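Local coordinates for Sel1 repeat family protein (PDB 6LCH) that probably acts as an immunity protein against the type VI secretion effector PldB in Pseudomonas aeruginosa, using a scaffold of Sel1 repeats, at residues 63-66 / 67-70. Sequence-based numbering, arbitrary orientation.
Sequences HNLA and NLYR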
ATOM      1  N   HIS A  63      -2.922  -1.058  14.299  1.00  2.74           N
ATOM      2  CA  HIS A  63      -2.455  -1.750  13.105  1.00  2.92           C
ATOM      3  C   HIS A  63      -0.972  -2.091  13.213  1.00  3.97           C
ATOM      4  O   HIS A  63      -0.570  -3.240  13.000  1.00  3.18           O
ATOM      5  CB  HIS A  63      -2.738  -0.884  11.877  1.00  3.76           C
ATOM      6  CG  HIS A  63      -2.107  -1.389  10.617  1.00  3.79           C
ATOM      7  ND1 HIS A  63      -2.703  -2.337   9.813  1.00  4.31           N
ATOM      8  CD2 HIS A  63      -0.931  -1.077  10.019  1.00  6.35           C
ATOM      9  CE1 HIS A  63      -1.922  -2.590   8.779  1.00  5.50           C
ATOM     10  NE2 HIS A  63      -0.840  -1.839   8.880  1.00  4.05           N
ATOM     11  N   ASN A  64      -0.142  -1.100  13.553  1.00  1.38           N
ATOM     12  CA  ASN A  64       1.298  -1.338  13.629  1.00  2.98           C
ATOM     13  C   ASN A  64       1.637  -2.366  14.698  1.00  2.81           C
ATOM     14  O   ASN A  64       2.489  -3.234  14.486  1.00  2.18           O
ATOM     15  CB  ASN A  64       2.039  -0.031  13.910  1.00  3.57           C
ATOM     16  CG  ASN A  64       2.225   0.806  12.671  1.00  3.02           C
ATOM     17  OD1 ASN A  64       1.493   0.656  11.694  1.00  3.72           O
ATOM     18  ND2 ASN A  64       3.204   1.703  12.702  1.00  2.51           N
ATOM     19  N   LEU A  65       0.987  -2.276  15.861  1.00  3.85           N
ATOM     20  CA  LEU A  65       1.299  -3.204  16.943  1.00  3.62           C
ATOM     21  C   LEU A  65       0.873  -4.622  16.592  1.00  4.68           C
ATOM     22  O   LEU A  65       1.623  -5.578  16.821  1.00  4.63           O
ATOM     23  CB  LEU A  65       0.627  -2.742  18.236  1.00  3.48           C
ATOM     24  CG  LEU A  65       0.893  -3.616  19.459  1.00  4.09           C
ATOM     25  CD1 LEU A  65       2.392  -3.786  19.661  1.00  5.50           C
ATOM     26  CD2 LEU A  65       0.232  -3.014  20.695  1.00  6.04           C
ATOM     27  N   ALA A  66      -0.324  -4.776  16.022  1.00  5.04           N
ATOM     28  CA  ALA A  66      -0.794  -6.107  15.655  1.00  5.88           C
ATOM     29  C   ALA A  66       0.086  -6.731  14.582  1.00  6.28           C
ATOM     30  O   ALA A  66       0.293  -7.949  14.572  1.00  8.67           O
ATOM     31  CB  ALA A  66      -2.243  -6.038  15.185  1.00  6.06           C
ATOM     32  N   ASN A  67       0.615  -5.918  13.664  1.00  5.65           N
ATOM     33  CA  ASN A  67       1.533  -6.474  12.678  1.00  8.32           C
ATOM     34  C   ASN A  67       2.776  -7.042  13.343  1.00  9.68           C
ATOM     35  O   ASN A  67       3.351  -8.008  12.839  1.00  9.57           O
ATOM     36  CB  ASN A  67       1.932  -5.432  11.634  1.00  8.49           C
ATOM     37  CG  ASN A  67       2.584  -6.067  10.413  1.00 11.51           C
ATOM     38  OD1 ASN A  67       2.016  -6.964   9.790  1.00 13.98           O
ATOM     39  ND2 ASN A  67       3.792  -5.622  10.084  1.00 11.86           N
ATOM     40  N   LEU A  68       3.202  -6.467  14.470  1.00  7.76           N
ATOM     41  CA  LEU A  68       4.296  -7.063  15.232  1.00  8.60           C
ATOM     42  C   LEU A  68       3.867  -8.385  15.867  1.00 10.47           C
ATOM     43  O   LEU A  68       4.608  -9.375  15.822  1.00 12.70           O
ATOM     44  CB  LEU A  68       4.790  -6.087  16.303  1.00  5.40           C
ATOM     45  CG  LEU A  68       5.136  -4.655  15.882  1.00  6.63           C
ATOM     46  CD1 LEU A  68       5.759  -3.887  17.042  1.00  6.28           C
ATOM     47  CD2 LEU A  68       6.056  -4.639  14.670  1.00  9.63           C
ATOM     48  N   TYR A  69       2.671  -8.417  16.468  1.00 10.15           N
ATOM     49  CA  TYR A  69       2.196  -9.627  17.137  1.00  9.72           C
ATOM     50  C   TYR A  69       1.755 -10.695  16.140  1.00 12.43           C
ATOM     51  O   TYR A  69       1.947 -11.893  16.384  1.00 12.98           O
ATOM     52  CB  TYR A  69       1.034  -9.296  18.072  1.00 11.61           C
ATOM     53  CG  TYR A  69       1.405  -8.546  19.330  1.00 10.43           C
ATOM     54  CD1 TYR A  69       2.455  -8.962  20.135  1.00 13.37           C
ATOM     55  CD2 TYR A  69       0.688  -7.426  19.719  1.00  9.88           C
ATOM     56  CE1 TYR A  69       2.783  -8.273  21.294  1.00  9.14           C
ATOM     57  CE2 TYR A  69       1.005  -6.739  20.868  1.00  9.74           C
ATOM     58  CZ  TYR A  69       2.056  -7.161  21.648  1.00 11.76           C
ATOM     59  OH  TYR A  69       2.369  -6.465  22.798  1.00  9.82           O
ATOM     60  N   ARG A  70       1.126 -10.288  15.034  1.00 12.22           N
ATOM     61  CA  ARG A  70       0.648 -11.258  14.052  1.00 11.55           C
ATOM     62  C   ARG A  70       1.802 -12.064  13.479  1.00 15.41           C
ATOM     63  O   ARG A  70       1.745 -13.298  13.408  1.00 11.84           O
ATOM     64  CB  ARG A  70      -0.110 -10.543  12.937  1.00 14.24           C
ATOM     65  CG  ARG A  70      -0.627 -11.458  11.852  1.00 17.06           C
ATOM     66  CD  ARG A  70      -1.186 -10.648  10.703  1.00 16.71           C
ATOM     67  NE  ARG A  70      -0.119 -10.115   9.865  1.00 17.63           N
ATOM     68  CZ  ARG A  70       0.597 -10.849   9.022  1.00 20.30           C
ATOM     69  NH1 ARG A  70       0.357 -12.148   8.909  1.00 18.26           N
ATOM     70  NH2 ARG A  70       1.555 -10.287   8.294  1.00 16.13           N
TER
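His63 to Arg70 form the last two turns of helix 59-70, and the backbone N atoms of Asn67 and Tyr69 each bond to the carbonyl four residues earlier. Asn67 N lies 3.0 Å from His63 O. Tyr69 N meets Leu65 O at 3.0 Å. Leu68 N has two weak bonds instead, one to Asn64 O at 3.3 Å and one, strongly bent, to Leu65 O. The approach of Arg70 N to Ala66 O, at 2.5 Å, is doubtfully short.

The main side-chain contact is Leu65 with Tyr69, one turn on. Leu65 CG sits 3.4 Å from Tyr69 CE2, and Leu65 CD1 lies 3.5 Å from the same ring carbon. The leucine meets the ring at its CE2 corner, obliquely. Leu65 has CG anti to its backbone N (chi1 -179°), while Tyr69 has CG anti to its carbonyl carbon (chi1 -72°). These choices swing the ring back along the helix onto the leucine. Leu68 touches Leu65 more loosely, CD1 to CD1 at 4.3 Å.

The segment belongs to a Sel1 repeat, a TPR-like unit of paired antiparallel helices. Leu65, Leu68 and Tyr69 pack on helix 43-55, and Leu65 and Tyr69 also reach helix 81-93. Ala66 contacts Tyr88 of that second helix.

The polar ends of His63 and Asn64 bond to neighbouring helices: Asn64 ND2 to Tyr50 OH, and His63 ND1 to Asp102 OD1. The end of the Arg70 side chain leads away from residues 63-66, and the side chain touches Tyr88 and Met106.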